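Local coordinates for MAGE domain-containing protein (Xenopus laevis, PDB 7DG2) that probably serves as the Nse3 subunit of the Smc5/6 complex, pairing with Nse1 through its MAGE domain and binding the kleisin-like Nse4, at residues T96-L101 and K143-E148; L128-E131 and M135-E138. One frame throughout, in Å; residues are numbered along the deposited sequence.

Interaction 1. Residues T96-L101 and K143-E148; sequences TSKLGL and KKLVTE
Leu101 meets Leu145 and Val146 where helices 94-111 and 142-152 of the MAGE homology domain, a tandem winged-helix-type fold, pack across one another. The two segments cross at -64° with their axes 11.8 Å apart, a wide spacing that leaves the contact to side-chain ends.

The apolar part is carried by methyls. Leu101 and Leu145 reach toward each other tip to tip, CD2 of Leu101 lying 3.7 Å from CD2 of Leu145; in each the CG stands anti to the backbone N (chi1 172° and 175°), which sends the branch out into the gap between the helices. The same Leu101 CD2 also touches CG2 of Val146, whose side chain crosses it at about a right angle. Trp122 and Leu125 of helix 118-127, together with Phe139, pack around these residues, and Trp51 of the Nse4 chain lies against Leu101.

At the partly exposed border, Lys98 contributes its methylene chain, while its ammonium group goes on to a salt bridge with Glu149. Within helix 142-152, Thr147 N and Thr147 OG1 grip Lys143 O from opposite faces of its plane. Beside Lys98, the other methyl of Leu145 is used: CD1 sits 4.1 Å from Lys98 CD.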
# COMPACT_ATOMS: atom_id res chain seq x y z
N THR B 96 4.71 6.54 5.41
CA THR B 96 5.17 6.69 6.77
C THR B 96 5.80 8.07 6.97
O THR B 96 5.46 8.79 7.91
CB THR B 96 6.17 5.58 7.12
OG1 THR B 96 5.59 4.31 6.83
CG2 THR B 96 6.55 5.65 8.58
N SER B 97 6.71 8.45 6.09
CA SER B 97 7.35 9.76 6.22
C SER B 97 6.33 10.89 6.16
O SER B 97 6.44 11.88 6.90
CB SER B 97 8.42 9.93 5.14
OG SER B 97 9.47 9.02 5.37
N LYS B 98 5.34 10.77 5.27
CA LYS B 98 4.33 11.82 5.16
C LYS B 98 3.55 11.98 6.46
O LYS B 98 3.18 13.10 6.82
CB LYS B 98 3.36 11.53 4.02
CG LYS B 98 3.94 11.72 2.62
CD LYS B 98 2.94 11.23 1.59
CE LYS B 98 3.49 11.38 0.18
NZ LYS B 98 2.44 11.06 -0.84
N LEU B 99 3.30 10.88 7.18
CA LEU B 99 2.57 11.00 8.43
C LEU B 99 3.40 11.70 9.49
O LEU B 99 2.86 12.42 10.34
CB LEU B 99 2.11 9.62 8.93
CG LEU B 99 1.07 9.70 10.04
CD1 LEU B 99 -0.27 10.15 9.45
CD2 LEU B 99 0.93 8.38 10.74
N GLY B 100 4.73 11.49 9.47
CA GLY B 100 5.59 12.26 10.35
C GLY B 100 5.43 13.75 10.12
O GLY B 100 5.28 14.53 11.07
N LEU B 101 5.44 14.17 8.85
CA LEU B 101 5.27 15.59 8.55
C LEU B 101 3.90 16.08 8.98
O LEU B 101 3.76 17.13 9.62
CB LEU B 101 5.50 15.86 7.06
CG LEU B 101 5.16 17.27 6.61
CD1 LEU B 101 6.01 18.29 7.34
CD2 LEU B 101 5.35 17.42 5.10
N LYS B 143 4.94 22.19 -0.84
CA LYS B 143 3.80 23.10 -0.94
C LYS B 143 2.55 22.35 -1.41
O LYS B 143 1.47 22.52 -0.85
CB LYS B 143 4.12 24.24 -1.91
CG LYS B 143 2.94 25.15 -2.20
CD LYS B 143 2.67 26.12 -1.06
CE LYS B 143 1.74 27.23 -1.52
NZ LYS B 143 1.50 28.25 -0.46
N LYS B 144 2.70 21.50 -2.43
CA LYS B 144 1.56 20.74 -2.92
C LYS B 144 1.15 19.66 -1.93
O LYS B 144 -0.05 19.40 -1.75
CB LYS B 144 1.89 20.12 -4.28
CG LYS B 144 0.68 19.52 -4.98
CD LYS B 144 0.91 19.38 -6.47
CE LYS B 144 2.10 18.50 -6.76
NZ LYS B 144 1.95 17.16 -6.12
N LEU B 145 2.12 19.00 -1.29
CA LEU B 145 1.79 17.97 -0.30
C LEU B 145 0.95 18.55 0.83
O LEU B 145 -0.07 17.97 1.22
CB LEU B 145 3.07 17.34 0.25
CG LEU B 145 2.88 16.34 1.39
CD1 LEU B 145 2.03 15.17 0.91
CD2 LEU B 145 4.23 15.85 1.91
N VAL B 146 1.36 19.71 1.35
CA VAL B 146 0.71 20.27 2.54
C VAL B 146 -0.59 21.00 2.20
O VAL B 146 -1.59 20.85 2.91
CB VAL B 146 1.69 21.19 3.30
CG1 VAL B 146 0.98 21.89 4.43
CG2 VAL B 146 2.88 20.37 3.83
N THR B 147 -0.60 21.80 1.12
CA THR B 147 -1.77 22.63 0.83
C THR B 147 -2.77 21.96 -0.11
O THR B 147 -3.90 22.46 -0.23
CB THR B 147 -1.36 23.98 0.21
OG1 THR B 147 -0.81 23.77 -1.10
CG2 THR B 147 -0.33 24.66 1.09
N GLU B 148 -2.41 20.87 -0.77
CA GLU B 148 -3.32 20.19 -1.68
C GLU B 148 -3.57 18.75 -1.25
O GLU B 148 -4.72 18.40 -0.96
CB GLU B 148 -2.79 20.25 -3.13
CG GLU B 148 -2.60 21.68 -3.65
CD GLU B 148 -2.15 21.75 -5.10
OE1 GLU B 148 -2.39 20.78 -5.86
OE2 GLU B 148 -1.56 22.78 -5.49

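Interaction 2. Residues L128-E131 and M135-E138; sequences LRIE and MHSE
The imidazole of His136 lies against Ile130 and the backbone of Arg129, at the Schellman motif that closes helix 118-127. Arg129, with its positive phi of 68°, is the C-prime residue of that motif, and past the helix end Arg129 O and the Ile130 side chain come up to the imidazole. Both segments belong to the loop that leads on to helix 142-152 in the MAGE homology domain.

His136 has its CG anti to the backbone N (chi1 -166°), an orientation that carries the ring across the loop with CD2 and NE2 leading. Arg129 O meets this leading edge near the ring plane, 3.4 Å from CD2. Ile130 comes in obliquely instead: its CG1 is 3.5 Å from His136 NE2 and 3.7 Å from His136 CD2, so one methylene serves both ring atoms. The Ile130 side chain also touches Trp122, Leu125, Leu101 and Val142.

The nitrogens of the ring have separate partners. ND1 accepts from Glu138 N at 3.1 Å, although that donor stands 38° out of the ring plane; the bond ties the ring back to its own segment and should restrict its rotation. Ser137 OG lies above one face, offset toward the rim. The ring also meets Phe139 at a shallow angle and Trp51 of the Nse4 chain at a steep one, which places this loop at the subunit interface. At the NE2 edge, in the ring plane, a water bridges the segments, 2.8 Å from His136 NE2 and donating to Leu128 O at 2.9 Å.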
# COMPACT_ATOMS: atom_id res chain seq x y z
N LEU B 128 13.10 22.47 10.20
CA LEU B 128 13.25 21.07 9.85
C LEU B 128 13.77 20.89 8.43
O LEU B 128 13.67 19.79 7.87
CB LEU B 128 11.91 20.35 10.04
CG LEU B 128 11.29 20.55 11.42
CD1 LEU B 128 9.92 19.89 11.52
CD2 LEU B 128 12.21 20.02 12.50
N ARG B 129 14.32 21.96 7.84
CA ARG B 129 14.97 21.94 6.53
C ARG B 129 13.97 21.66 5.41
O ARG B 129 14.27 20.95 4.44
CB ARG B 129 16.14 20.95 6.51
CG ARG B 129 17.12 21.25 7.64
CD ARG B 129 18.32 20.32 7.69
NE ARG B 129 19.05 20.49 8.95
CZ ARG B 129 20.18 19.87 9.25
NH1 ARG B 129 20.73 19.02 8.39
NH2 ARG B 129 20.77 20.09 10.42
N ILE B 130 12.79 22.25 5.53
CA ILE B 130 11.74 22.19 4.52
C ILE B 130 11.45 23.61 4.04
O ILE B 130 11.27 24.51 4.86
CB ILE B 130 10.47 21.53 5.07
CG1 ILE B 130 10.68 20.02 5.24
CG2 ILE B 130 9.28 21.80 4.16
CD1 ILE B 130 9.48 19.29 5.81
N GLU B 131 11.40 23.79 2.72
CA GLU B 131 11.05 25.07 2.12
C GLU B 131 9.92 24.85 1.11
O GLU B 131 10.02 23.95 0.27
CB GLU B 131 12.27 25.72 1.44
CG GLU B 131 13.40 26.07 2.39
CD GLU B 131 13.40 27.53 2.80
OE1 GLU B 131 14.48 28.15 2.80
OE2 GLU B 131 12.32 28.06 3.12
N MET B 135 12.29 21.69 -4.07
CA MET B 135 12.08 20.25 -4.03
C MET B 135 12.82 19.66 -2.83
O MET B 135 13.95 20.04 -2.53
CB MET B 135 12.56 19.59 -5.32
CG MET B 135 11.65 19.83 -6.52
SD MET B 135 10.06 18.97 -6.45
CE MET B 135 10.58 17.27 -6.70
N HIS B 136 12.14 18.75 -2.14
CA HIS B 136 12.65 18.14 -0.92
C HIS B 136 13.05 16.70 -1.21
O HIS B 136 12.39 16.01 -1.99
CB HIS B 136 11.59 18.20 0.18
CG HIS B 136 12.11 17.91 1.55
ND1 HIS B 136 12.02 16.66 2.12
CD2 HIS B 136 12.69 18.71 2.47
CE1 HIS B 136 12.54 16.70 3.33
NE2 HIS B 136 12.96 17.93 3.57
N SER B 137 14.15 16.25 -0.59
CA SER B 137 14.66 14.92 -0.90
C SER B 137 13.68 13.82 -0.49
O SER B 137 13.67 12.74 -1.09
CB SER B 137 16.02 14.71 -0.24
OG SER B 137 15.95 14.90 1.17
N GLU B 138 12.85 14.08 0.52
CA GLU B 138 11.86 13.10 0.98
C GLU B 138 10.49 13.32 0.38
O GLU B 138 9.84 12.35 -0.05
CB GLU B 138 11.75 13.16 2.51
CG GLU B 138 11.03 11.97 3.13
CD GLU B 138 11.89 10.71 3.15
OE1 GLU B 138 13.06 10.76 2.71
OE2 GLU B 138 11.39 9.66 3.62
O HOH W 1 14.18 17.67 6.03

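How the interactions relate
Interaction 2 is nested in the chain between the two helical segments of interaction 1, and their centres are about 11 Å apart on the same side of the chain's centre. Two direct contacts join them. On the apolar side, Leu101 CD1 packs 3.9 Å from Ile130 CD1, making the loop's isoleucine a continuation of the interhelical core. On the polar side, Ser97 OG and Glu138 OE2 are 2.7 Å apart in a probable hydrogen bond between helix 94-111 and the loop. One tryptophan of the Nse4 chain, Trp51, touches both sites and also packs on Ile130 and Glu138, so together they form part of the surface that receives Nse4.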